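PDB 6GRE: plasmodesmata-located protein 5 from Arabidopsis thaliana, which restricts plasmodesmal permeability during salicylic acid-triggered immune responses by regulating callose deposition, and is required for systemic acquired resistance. Local coordinates for residues A[23-26]-A[27-31]; A[73-76]-A[77-81]; A[98-101]-A[102-105]; A[136-139]-A[140-144]; A[185-188]-A[189-193]. All coordinates share one frame; numbering follows the deposited sequence.

The five contacts follow one another along the chain, three in the first Gnk2-homologous repeat and two in the second. Each repeat is a five-stranded antiparallel sheet with two helices. Contact 1 lies on helix 23-38 and contact 2 on helix 72-90, with centres about 20 Å apart; contact 3 is the tip of the hairpin 96-108. Contacts 2 and 3, centres about 10 Å apart, are joined covalently by the Cys78-Cys103 disulfide. In the second repeat, contacts 4 and 5 lie on the neighbouring helices 134-149 and 174-192, about 11 Å apart between centres. The centres of contacts 1 and 4 are about 45 Å apart, consistent with an elongated tandem ectodomain.

Contact 1 (A[23-26]-A[27-31])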
loop_
_atom_site.group_PDB
_atom_site.type_symbol
_atom_site.label_atom_id
_atom_site.label_comp_id
_atom_site.label_asym_id
_atom_site.label_seq_id
_atom_site.Cartn_x
_atom_site.Cartn_y
_atom_site.Cartn_z
ATOM N N GLY A 23 7.614 0.497 -26.241
ATOM C CA GLY A 23 7.833 1.704 -25.527
ATOM C C GLY A 23 7.294 1.607 -24.097
ATOM O O GLY A 23 7.901 2.172 -23.200
ATOM N N TYR A 24 6.126 0.988 -23.948
ATOM C CA TYR A 24 5.529 0.831 -22.599
ATOM C C TYR A 24 6.527 0.120 -21.686
ATOM O O TYR A 24 6.795 0.622 -20.577
ATOM C CB TYR A 24 4.197 0.089 -22.633
ATOM C CG TYR A 24 3.483 0.167 -21.312
ATOM C CD1 TYR A 24 2.681 1.250 -21.043
ATOM C CD2 TYR A 24 3.710 -0.754 -20.308
ATOM C CE1 TYR A 24 2.024 1.364 -19.831
ATOM C CE2 TYR A 24 3.074 -0.648 -19.083
ATOM C CZ TYR A 24 2.233 0.421 -18.851
ATOM O OH TYR A 24 1.547 0.564 -17.669
ATOM N N GLU A 25 7.075 -1.021 -22.129
ATOM C CA GLU A 25 8.026 -1.801 -21.323
ATOM C C GLU A 25 9.214 -0.909 -20.960
ATOM O O GLU A 25 9.640 -0.844 -19.815
ATOM C CB GLU A 25 8.528 -3.050 -22.034
ATOM C CG GLU A 25 9.484 -3.853 -21.157
ATOM C CD GLU A 25 9.987 -5.143 -21.770
ATOM O OE1 GLU A 25 10.149 -5.171 -22.973
ATOM O OE2 GLU A 25 10.168 -6.121 -21.026
ATOM N N THR A 26 9.768 -0.178 -21.940
ATOM C CA THR A 26 10.919 0.639 -21.703
ATOM C C THR A 26 10.581 1.769 -20.720
ATOM O O THR A 26 11.348 2.077 -19.821
ATOM C CB THR A 26 11.459 1.217 -23.023
ATOM O OG1 THR A 26 11.740 0.088 -23.842
ATOM C CG2 THR A 26 12.674 2.087 -22.819
ATOM N N ASN A 27 9.421 2.396 -20.904
ATOM C CA ASN A 27 8.992 3.488 -20.026
ATOM C C ASN A 27 8.739 2.972 -18.593
ATOM O O ASN A 27 9.076 3.655 -17.635
ATOM C CB ASN A 27 7.790 4.222 -20.629
ATOM C CG ASN A 27 8.180 5.056 -21.840
ATOM O OD1 ASN A 27 9.333 5.457 -21.977
ATOM N ND2 ASN A 27 7.204 5.382 -22.666
ATOM N N LEU A 28 8.153 1.790 -18.492
ATOM C CA LEU A 28 7.912 1.143 -17.181
ATOM C C LEU A 28 9.242 0.956 -16.445
ATOM O O LEU A 28 9.382 1.298 -15.263
ATOM C CB LEU A 28 7.198 -0.184 -17.403
ATOM C CG LEU A 28 7.029 -1.062 -16.161
ATOM C CD1 LEU A 28 6.340 -0.283 -15.033
ATOM C CD2 LEU A 28 6.274 -2.334 -16.490
ATOM N N ASN A 29 10.246 0.411 -17.140
ATOM C CA ASN A 29 11.522 0.166 -16.496
ATOM C C ASN A 29 12.145 1.480 -16.055
ATOM O O ASN A 29 12.728 1.561 -14.962
ATOM C CB ASN A 29 12.459 -0.679 -17.356
ATOM C CG ASN A 29 11.972 -2.102 -17.477
ATOM O OD1 ASN A 29 11.371 -2.631 -16.546
ATOM N ND2 ASN A 29 12.206 -2.747 -18.613
ATOM N N SER A 30 11.997 2.530 -16.871
ATOM C CA SER A 30 12.485 3.851 -16.488
ATOM C C SER A 30 11.718 4.364 -15.269
ATOM O O SER A 30 12.318 4.944 -14.381
ATOM C CB SER A 30 12.402 4.858 -17.615
ATOM O OG SER A 30 12.924 4.320 -18.812
ATOM N N LEU A 31 10.389 4.171 -15.267
ATOM C CA LEU A 31 9.534 4.616 -14.141
ATOM C C LEU A 31 10.036 3.979 -12.840
ATOM O O LEU A 31 10.220 4.664 -11.819
ATOM C CB LEU A 31 8.084 4.212 -14.403
ATOM C CG LEU A 31 7.151 4.375 -13.191
ATOM C CD1 LEU A 31 6.854 5.840 -12.981
ATOM C CD2 LEU A 31 5.862 3.596 -13.371
HETATM O O HOH W 1 12.182 -5.568 -19.278
#
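Glu25 and Asn29 meet in an i to i+4 contact along the first turns of helix 23-38, in the first Gnk2-homologous repeat. Their side chains run side by side, with Glu25 CG 3.9 Å from Asn29 ND2, and the carboxylate and amide planes are turned 39° apart. A water joins their ends: it donates to Glu25 OE2 at 2.7 Å and accepts from Asn29 ND2 at 2.9 Å. The other carboxylate oxygen, OE1, takes a bond from the backbone of Ser21 ahead of the helix, so both oxygens are held.

Ser30 N donates to Thr26 O at 3.1 Å. The Ser30 side chain is modelled in two conformers; in one of them, with chi1 at -47°, OG lies beside its own backbone N and donates to the same oxygen at 2.9 Å from the opposite face of the carbonyl plane, a second bond that holds for this copy alone.

On the inner side, Tyr24 CE2 comes 4.5 Å from Leu28 CD2, a loose apolar touch. Tyr24 OH bonds to Tyr94 O, and its ring meets that of Tyr94 edge to face. Leu28 rests on Val60 of strand 60-66 and Tyr107 of strand 103-108, seating the helix against the sheet.

Contact 2 (A[73-76]-A[77-81])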
loop_
_atom_site.group_PDB
_atom_site.type_symbol
_atom_site.label_atom_id
_atom_site.label_comp_id
_atom_site.label_asym_id
_atom_site.label_seq_id
_atom_site.Cartn_x
_atom_site.Cartn_y
_atom_site.Cartn_z
ATOM N N THR A 73 16.897 5.499 4.004
ATOM C CA THR A 73 17.646 4.257 3.748
ATOM C C THR A 73 16.702 3.050 3.719
ATOM O O THR A 73 16.809 2.188 2.853
ATOM C CB THR A 73 18.764 4.069 4.782
ATOM O OG1 THR A 73 19.668 5.144 4.534
ATOM C CG2 THR A 73 19.464 2.732 4.673
ATOM N N ALA A 74 15.813 2.972 4.710
ATOM C CA ALA A 74 14.852 1.881 4.820
ATOM C C ALA A 74 13.866 1.930 3.644
ATOM O O ALA A 74 13.474 0.896 3.131
ATOM C CB ALA A 74 14.122 1.977 6.140
ATOM N N CYS A 75 13.482 3.141 3.242
ATOM C CA CYS A 75 12.536 3.352 2.141
ATOM C C CYS A 75 13.197 2.892 0.833
ATOM O O CYS A 75 12.613 2.145 0.062
ATOM C CB CYS A 75 12.083 4.805 2.117
ATOM S SG CYS A 75 10.858 5.214 0.851
ATOM N N SER A 76 14.457 3.295 0.607
ATOM C CA SER A 76 15.195 2.841 -0.583
ATOM C C SER A 76 15.272 1.315 -0.634
ATOM O O SER A 76 15.006 0.729 -1.676
ATOM C CB SER A 76 16.581 3.435 -0.625
ATOM O OG SER A 76 16.508 4.827 -0.402
ATOM N N THR A 77 15.631 0.678 0.492
ATOM C CA THR A 77 15.788 -0.766 0.537
ATOM C C THR A 77 14.480 -1.465 0.152
ATOM O O THR A 77 14.460 -2.433 -0.618
ATOM C CB THR A 77 16.265 -1.229 1.915
ATOM O OG1 THR A 77 17.533 -0.597 2.135
ATOM C CG2 THR A 77 16.376 -2.735 2.012
ATOM N N CYS A 78 13.376 -0.977 0.722
ATOM C CA CYS A 78 12.072 -1.574 0.472
ATOM C C CYS A 78 11.684 -1.415 -1.003
ATOM O O CYS A 78 11.279 -2.368 -1.641
ATOM C CB CYS A 78 11.014 -0.954 1.375
ATOM S SG CYS A 78 9.440 -1.848 1.328
ATOM N N VAL A 79 11.773 -0.194 -1.503
ATOM C CA VAL A 79 11.311 0.100 -2.851
ATOM C C VAL A 79 12.187 -0.639 -3.869
ATOM O O VAL A 79 11.678 -1.175 -4.846
ATOM C CB VAL A 79 11.254 1.614 -3.098
ATOM C CG1 VAL A 79 11.029 1.949 -4.564
ATOM C CG2 VAL A 79 10.173 2.241 -2.239
ATOM N N SER A 80 13.498 -0.692 -3.612
ATOM C CA SER A 80 14.402 -1.450 -4.473
ATOM C C SER A 80 13.968 -2.914 -4.556
ATOM O O SER A 80 13.949 -3.488 -5.646
ATOM C CB SER A 80 15.816 -1.350 -3.987
ATOM O OG SER A 80 16.300 -0.034 -4.159
ATOM N N SER A 81 13.636 -3.501 -3.397
ATOM C CA SER A 81 13.210 -4.872 -3.307
ATOM C C SER A 81 11.880 -5.062 -4.043
ATOM O O SER A 81 11.663 -6.069 -4.731
ATOM C CB SER A 81 13.116 -5.333 -1.867
ATOM O OG SER A 81 12.556 -6.632 -1.817
#
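Thr77, with chi1 at -61°, and Ser80, at -68°, both turn their hydroxyls back beside their own backbone nitrogens, and this lets each oxygen reach the carbonyl one helical turn earlier. Thr77 OG1 donates to Thr73 O at 3.0 Å. Thr77 N bonds to the same acceptor, and the two donors arrive from opposite faces of the carbonyl plane, so one oxygen carries two bonds. Ser76 O likewise takes two bonds from Ser80, from OG at 2.9 Å and from N at 2.8 Å. Here the hydroxyl sits 41° out of the carbonyl plane, above it, whereas the amide is tilted by much less. Two polar side chains on helix 72-90 thus spend their hydroxyls on the helix itself.

Ser76 OG is held in its turn by Pro72 O, one turn back, and by Thr39 OG1.

The buried side is apolar and sulfur-rich. Val79 CG2 lies 4.3 Å from Cys75 SG, and the same methyl passes 3.4 Å from Cys75 O, alongside the carbonyl that accepts from Val79 N in a nearly straight bond.

Cys75 and Cys78, with Cys66, form the C-X8-C-X2-C signature of the DUF26 family. Cys75 is bonded to Cys66 at the end of strand 60-66, and Cys78 to Cys103 of strand 103-108, so this part of the helix is stapled to two adjacent strands. Val79 packs on Tyr64 and Cys66 of strand 60-66 and on Phe35 of helix 23-38, and Ser80 touches Val36 of that helix.

Contact 3 (A[98-101]-A[102-105]); sequences LQME and NCLI
Leu98 and Ile105 form a hydrogen-bonded antiparallel pair in the hairpin of strands 96-99 and 103-108: Leu98 N donates to Ile105 O at 2.9 Å, and Ile105 N returns a bond to Leu98 O at 3.0 Å. Closer to the turn, Met100 N donates to Cys103 O at 2.8 Å. Glu101 and Asn102 make the two-residue turn between, with backbone angles close to those of a type I turn. Cys103 N is buried there and finds no partner.

The side-chain hydrogen bond is Gln99 NE2 to Met100 O, 2.9 Å and almost straight at 176°. The acceptor lies in the amide plane of Gln99, and the donor in the carbonyl plane. A bend at chi2 (75°) curls the chain back to the next residue's carbonyl, which fixes the rotation of the amide. Its OE1 then rests 3.6 Å from Leu104 CD2, across the non-hydrogen-bonded pair Gln99-Leu104.

Apolar contacts lie on the other face, where Leu98 CB meets Ile105 CG1 at 4.0 Å. Near the turn, Met100 SD approaches Cys103 SG at 4.1 Å, beside the disulfide that joins Cys103 to Cys78.

Leu98 and Ile105 look onto Leu89 and Val86 of helix 72-90, and Met100 onto Ser81 and Ala82. Strand 10-13 flanks the hairpin at Gln99, strand 60-66 at Leu104. Asn102 OD1 accepts from Arg67, while Glu101 O accepts from Arg208 of strand 205-211, a link from the turn to the second repeat.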
loop_
_atom_site.group_PDB
_atom_site.type_symbol
_atom_site.label_atom_id
_atom_site.label_comp_id
_atom_site.label_asym_id
_atom_site.label_seq_id
_atom_site.Cartn_x
_atom_site.Cartn_y
_atom_site.Cartn_z
ATOM N N LEU A 98 2.487 -4.017 -6.146
ATOM C CA LEU A 98 3.168 -4.870 -5.206
ATOM C C LEU A 98 3.179 -4.186 -3.841
ATOM O O LEU A 98 3.654 -3.065 -3.712
ATOM C CB LEU A 98 4.584 -5.151 -5.706
ATOM C CG LEU A 98 5.360 -6.209 -4.943
ATOM C CD1 LEU A 98 4.777 -7.586 -5.175
ATOM C CD2 LEU A 98 6.809 -6.195 -5.370
ATOM N N GLN A 99 2.604 -4.878 -2.845
ATOM C CA GLN A 99 2.545 -4.410 -1.493
ATOM C C GLN A 99 3.486 -5.262 -0.655
ATOM O O GLN A 99 3.373 -6.476 -0.658
ATOM C CB GLN A 99 1.141 -4.546 -0.915
ATOM C CG GLN A 99 1.019 -4.049 0.516
ATOM C CD GLN A 99 1.013 -2.548 0.617
ATOM O OE1 GLN A 99 0.138 -1.905 0.060
ATOM N NE2 GLN A 99 1.986 -1.992 1.321
ATOM N N MET A 100 4.402 -4.590 0.019
ATOM C CA MET A 100 5.280 -5.154 1.043
ATOM C C MET A 100 4.871 -4.577 2.399
ATOM O O MET A 100 4.060 -3.669 2.478
ATOM C CB MET A 100 6.731 -4.787 0.743
ATOM C CG MET A 100 7.214 -5.542 -0.462
ATOM S SD MET A 100 8.817 -5.021 -1.078
ATOM C CE MET A 100 9.884 -5.515 0.270
ATOM N N GLU A 101 5.445 -5.111 3.468
ATOM C CA GLU A 101 5.140 -4.627 4.782
ATOM C C GLU A 101 5.405 -3.115 4.872
ATOM O O GLU A 101 4.568 -2.377 5.393
ATOM C CB GLU A 101 5.971 -5.398 5.804
ATOM C CG GLU A 101 5.608 -5.094 7.240
ATOM C CD GLU A 101 4.300 -5.659 7.777
ATOM O OE1 GLU A 101 3.571 -6.368 7.032
ATOM O OE2 GLU A 101 4.027 -5.410 8.967
ATOM N N ASN A 102 6.539 -2.657 4.337
ATOM C CA ASN A 102 6.994 -1.297 4.599
ATOM C C ASN A 102 6.868 -0.369 3.378
ATOM O O ASN A 102 7.184 0.802 3.482
ATOM C CB ASN A 102 8.437 -1.305 5.074
ATOM C CG ASN A 102 8.547 -1.836 6.488
ATOM O OD1 ASN A 102 7.544 -1.932 7.188
ATOM N ND2 ASN A 102 9.758 -2.173 6.891
ATOM N N CYS A 103 6.364 -0.862 2.257
ATOM C CA CYS A 103 6.228 0.002 1.065
ATOM C C CYS A 103 5.332 -0.673 0.037
ATOM O O CYS A 103 5.067 -1.867 0.109
ATOM C CB CYS A 103 7.564 0.360 0.413
ATOM S SG CYS A 103 8.445 -1.046 -0.300
ATOM N N LEU A 104 4.870 0.132 -0.936
ATOM C CA LEU A 104 4.207 -0.391 -2.123
ATOM C C LEU A 104 4.777 0.305 -3.363
ATOM O O LEU A 104 5.273 1.431 -3.247
ATOM C CB LEU A 104 2.688 -0.189 -2.032
ATOM C CG LEU A 104 2.192 1.258 -1.994
ATOM C CD1 LEU A 104 1.969 1.841 -3.406
ATOM C CD2 LEU A 104 0.908 1.379 -1.166
ATOM N N ILE A 105 4.645 -0.364 -4.507
ATOM C CA ILE A 105 4.793 0.262 -5.804
ATOM C C ILE A 105 3.565 -0.078 -6.641
ATOM O O ILE A 105 2.955 -1.138 -6.469
ATOM C CB ILE A 105 6.109 -0.157 -6.486
ATOM C CG1 ILE A 105 6.193 -1.660 -6.716
ATOM C CG2 ILE A 105 7.294 0.389 -5.725
ATOM C CD1 ILE A 105 7.346 -2.080 -7.617
#

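Contact 4 (A[136-139]-A[140-144]); sequences ALTK and ASDVI
Thr138 and Asp142, one turn apart, lie side by side and point the same way, with Thr138 CG2 3.7 Å from Asp142 OD2. The methyl, not the hydroxyl, faces the carboxylate. Chi1 of -75° on Thr138 places OG1 beside its own nitrogen, where it bonds to Gln134 O a turn earlier and leaves CG2 to meet the aspartate.

The next contacts are made by side-chain carbons over backbone oxygens. Val143 CG2 lies 3.1 Å from Lys139 O, tight against the carbonyl that accepts from Val143 N at 2.9 Å. Ala140 CB stands 3.5 Å from Ala136 O, and Ser141 CB comes 3.4 Å from Leu137 O.

Four successive i to i+4 amide bonds, from Ala140 N through Val143 N, mark this as regular alpha helix. It belongs to helix 134-149, one of the two helices that accompany the five-stranded antiparallel sheet of the second Gnk2-homologous repeat, as helix 23-38 does in the first.

Farther out, Lys139 bends back along the helix toward its N-terminal end, where NZ makes a long, weak ion pair with Asp135, and its chain also touches Asn159 of strand 154-159. Val143 and Asp142 meet the same asparagine. On the buried side Ala140 and Ile144 pack on Phe209 of strand 205-211. Ile144 also touches Ile185 of helix 174-192, and Ser141 OG shares a weak hydrogen bond with Lys189 NZ of that helix.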
loop_
_atom_site.group_PDB
_atom_site.type_symbol
_atom_site.label_atom_id
_atom_site.label_comp_id
_atom_site.label_asym_id
_atom_site.label_seq_id
_atom_site.Cartn_x
_atom_site.Cartn_y
_atom_site.Cartn_z
ATOM N N ALA A 136 -6.771 -7.614 27.025
ATOM C CA ALA A 136 -6.263 -7.747 25.682
ATOM C C ALA A 136 -7.349 -7.320 24.684
ATOM O O ALA A 136 -7.051 -6.604 23.732
ATOM C CB ALA A 136 -5.801 -9.172 25.447
ATOM N N LEU A 137 -8.594 -7.772 24.894
ATOM C CA LEU A 137 -9.685 -7.475 23.954
ATOM C C LEU A 137 -9.962 -5.966 23.932
ATOM O O LEU A 137 -10.162 -5.368 22.860
ATOM C CB LEU A 137 -10.936 -8.262 24.339
ATOM C CG LEU A 137 -10.826 -9.774 24.148
ATOM C CD1 LEU A 137 -11.890 -10.487 24.961
ATOM C CD2 LEU A 137 -10.928 -10.154 22.676
ATOM N N THR A 138 -9.933 -5.352 25.121
ATOM C CA THR A 138 -10.090 -3.898 25.278
ATOM C C THR A 138 -8.981 -3.160 24.534
ATOM O O THR A 138 -9.296 -2.213 23.798
ATOM C CB THR A 138 -10.066 -3.471 26.751
ATOM O OG1 THR A 138 -11.332 -3.856 27.277
ATOM C CG2 THR A 138 -9.830 -1.987 26.945
ATOM N N LYS A 139 -7.720 -3.530 24.788
ATOM C CA LYS A 139 -6.591 -2.896 24.153
ATOM C C LYS A 139 -6.711 -2.970 22.637
ATOM O O LYS A 139 -6.429 -2.001 21.979
ATOM C CB LYS A 139 -5.250 -3.561 24.471
ATOM C CG LYS A 139 -4.594 -2.981 25.692
ATOM C CD LYS A 139 -3.381 -3.725 26.165
ATOM C CE LYS A 139 -3.236 -3.551 27.661
ATOM N NZ LYS A 139 -3.692 -2.204 28.106
ATOM N N ALA A 140 -7.004 -4.161 22.107
ATOM C CA ALA A 140 -7.123 -4.345 20.679
ATOM C C ALA A 140 -8.230 -3.448 20.126
ATOM O O ALA A 140 -8.020 -2.752 19.165
ATOM C CB ALA A 140 -7.346 -5.799 20.355
ATOM N N SER A 141 -9.395 -3.440 20.791
ATOM C CA SER A 141 -10.514 -2.604 20.363
ATOM C C SER A 141 -10.126 -1.117 20.328
ATOM O O SER A 141 -10.411 -0.370 19.357
ATOM C CB SER A 141 -11.718 -2.853 21.268
ATOM O OG SER A 141 -12.771 -1.986 20.912
ATOM N N ASP A 142 -9.446 -0.676 21.372
ATOM C CA ASP A 142 -9.080 0.707 21.513
ATOM C C ASP A 142 -8.007 1.079 20.480
ATOM O O ASP A 142 -8.078 2.125 19.873
ATOM C CB ASP A 142 -8.633 1.005 22.939
ATOM C CG ASP A 142 -9.756 1.092 23.957
ATOM O OD1 ASP A 142 -10.949 0.894 23.587
ATOM O OD2 ASP A 142 -9.411 1.255 25.121
ATOM N N VAL A 143 -7.018 0.198 20.260
ATOM C CA VAL A 143 -5.986 0.470 19.299
ATOM C C VAL A 143 -6.604 0.553 17.892
ATOM O O VAL A 143 -6.319 1.477 17.142
ATOM C CB VAL A 143 -4.839 -0.556 19.388
ATOM C CG1 VAL A 143 -3.923 -0.477 18.194
ATOM C CG2 VAL A 143 -4.074 -0.365 20.691
ATOM N N ILE A 144 -7.418 -0.453 17.530
ATOM C CA ILE A 144 -7.952 -0.504 16.172
ATOM C C ILE A 144 -8.794 0.754 15.946
ATOM O O ILE A 144 -8.657 1.430 14.939
ATOM C CB ILE A 144 -8.765 -1.791 15.949
ATOM C CG1 ILE A 144 -7.846 -3.008 15.973
ATOM C CG2 ILE A 144 -9.579 -1.684 14.669
ATOM C CD1 ILE A 144 -8.575 -4.335 16.091
#

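Contact 5 (A[185-188]-A[189-193]); sequences IGRL and KSDCG
The C-terminal part of helix 174-192, in the second Gnk2-homologous repeat, brings Leu188 against Cys192 and Arg187 against Asp191, each pair one turn apart. Leu188 CD1 packs on Cys192 CB at 4.1 Å and lies almost as close to the sulfur. Chi1 of -54° on Cys192 swings SG away from the carbonyl carbon, to the side of its own nitrogen. The backbone bond beneath this pair is short but bent: Cys192 N donates to Leu188 O at 2.8 Å with 144° at the hydrogen, and it sits well above the carbonyl plane. The preceding bond, Asp191 N to Arg187 O, is straighter at 159°.

The charged pair stays apart. Arg187 NH1 and Asp191 OD2 are 4.8 Å from one another, too far for a salt bridge, and a water to one side bridges them tentatively. Arg187 is modelled in two conformers; in one of them NH1 donates to this water at 2.8 Å, in the guanidinium plane at its edge. The water's donation to Asp191 OD2 is weak, 3.4 Å long, so the bridge is doubtful on both counts. Closer to the helix, Arg187 CG lies 3.9 Å from the same carboxylate oxygen.

Leu188 rests on Val200 of strand 198-202 and on Ala207 and Phe209 of strand 205-211, while Ile185 packs on Ile144 and Leu147 of helix 134-149. The Cys192-Cys125 disulfide ties the helix to the edge strand 120-125, part of the disulfide-braced alpha+beta fold of DUF26 (Gnk2-homologous) domains, two helices on a five-stranded antiparallel sheet.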
loop_
_atom_site.group_PDB
_atom_site.type_symbol
_atom_site.label_atom_id
_atom_site.label_comp_id
_atom_site.label_asym_id
_atom_site.label_seq_id
_atom_site.Cartn_x
_atom_site.Cartn_y
_atom_site.Cartn_z
ATOM N N ILE A 185 -10.781 -0.193 8.644
ATOM C CA ILE A 185 -10.769 -0.360 10.094
ATOM C C ILE A 185 -12.055 -1.052 10.570
ATOM O O ILE A 185 -12.002 -1.881 11.474
ATOM C CB ILE A 185 -10.545 1.013 10.753
ATOM C CG1 ILE A 185 -9.176 1.588 10.386
ATOM C CG2 ILE A 185 -10.740 0.867 12.241
ATOM C CD1 ILE A 185 -9.033 3.078 10.608
ATOM N N GLY A 186 -13.211 -0.702 9.978
ATOM C CA GLY A 186 -14.448 -1.355 10.310
ATOM C C GLY A 186 -14.382 -2.862 10.100
ATOM O O GLY A 186 -14.792 -3.631 10.967
ATOM N N ARG A 187 -13.837 -3.268 8.949
ATOM C CA ARG A 187 -13.653 -4.678 8.624
ATOM C C ARG A 187 -12.664 -5.317 9.607
ATOM O O ARG A 187 -12.870 -6.433 10.102
ATOM C CB ARG A 187 -13.166 -4.830 7.179
ATOM C CG ARG A 187 -13.087 -6.278 6.707
ATOM C CD ARG A 187 -12.540 -6.397 5.299
ATOM N NE ARG A 187 -13.398 -5.762 4.313
ATOM C CZ ARG A 187 -14.274 -6.417 3.548
ATOM N NH1 ARG A 187 -14.442 -7.715 3.714
ATOM N NH2 ARG A 187 -14.983 -5.769 2.640
ATOM N N LEU A 188 -11.568 -4.612 9.898
ATOM C CA LEU A 188 -10.522 -5.149 10.783
ATOM C C LEU A 188 -11.102 -5.425 12.169
ATOM O O LEU A 188 -10.879 -6.469 12.744
ATOM C CB LEU A 188 -9.357 -4.165 10.853
ATOM C CG LEU A 188 -8.140 -4.607 11.650
ATOM C CD1 LEU A 188 -7.462 -5.806 11.008
ATOM C CD2 LEU A 188 -7.130 -3.487 11.774
ATOM N N LYS A 189 -11.875 -4.468 12.673
ATOM C CA LYS A 189 -12.483 -4.645 13.978
ATOM C C LYS A 189 -13.542 -5.758 13.942
ATOM O O LYS A 189 -13.594 -6.610 14.820
ATOM C CB LYS A 189 -13.114 -3.326 14.439
ATOM C CG LYS A 189 -13.725 -3.377 15.828
ATOM C CD LYS A 189 -14.264 -2.040 16.251
ATOM C CE LYS A 189 -15.185 -2.134 17.446
ATOM N NZ LYS A 189 -14.476 -2.650 18.634
ATOM N N SER A 190 -14.414 -5.717 12.935
ATOM C CA SER A 190 -15.545 -6.634 12.912
ATOM C C SER A 190 -15.059 -8.072 12.759
ATOM O O SER A 190 -15.531 -8.988 13.439
ATOM C CB SER A 190 -16.507 -6.295 11.810
ATOM O OG SER A 190 -17.174 -5.069 12.082
ATOM N N ASP A 191 -14.078 -8.262 11.888
ATOM C CA ASP A 191 -13.657 -9.613 11.566
ATOM C C ASP A 191 -12.481 -10.107 12.398
ATOM O O ASP A 191 -12.463 -11.313 12.701
ATOM C CB ASP A 191 -13.391 -9.764 10.084
ATOM C CG ASP A 191 -14.702 -9.827 9.306
ATOM O OD1 ASP A 191 -15.708 -10.186 9.916
ATOM O OD2 ASP A 191 -14.689 -9.470 8.172
ATOM N N CYS A 192 -11.523 -9.239 12.755
ATOM C CA CYS A 192 -10.289 -9.657 13.440
ATOM C C CYS A 192 -10.186 -9.067 14.860
ATOM O O CYS A 192 -9.179 -9.287 15.493
ATOM C CB CYS A 192 -9.022 -9.228 12.707
ATOM S SG CYS A 192 -8.922 -9.733 10.973
ATOM N N GLY A 193 -11.203 -8.364 15.350
ATOM C CA GLY A 193 -11.052 -7.546 16.571
ATOM C C GLY A 193 -10.823 -8.379 17.823
ATOM O O GLY A 193 -10.315 -7.868 18.800
HETATM O O HOH W 2 -13.224 -9.836 5.102
#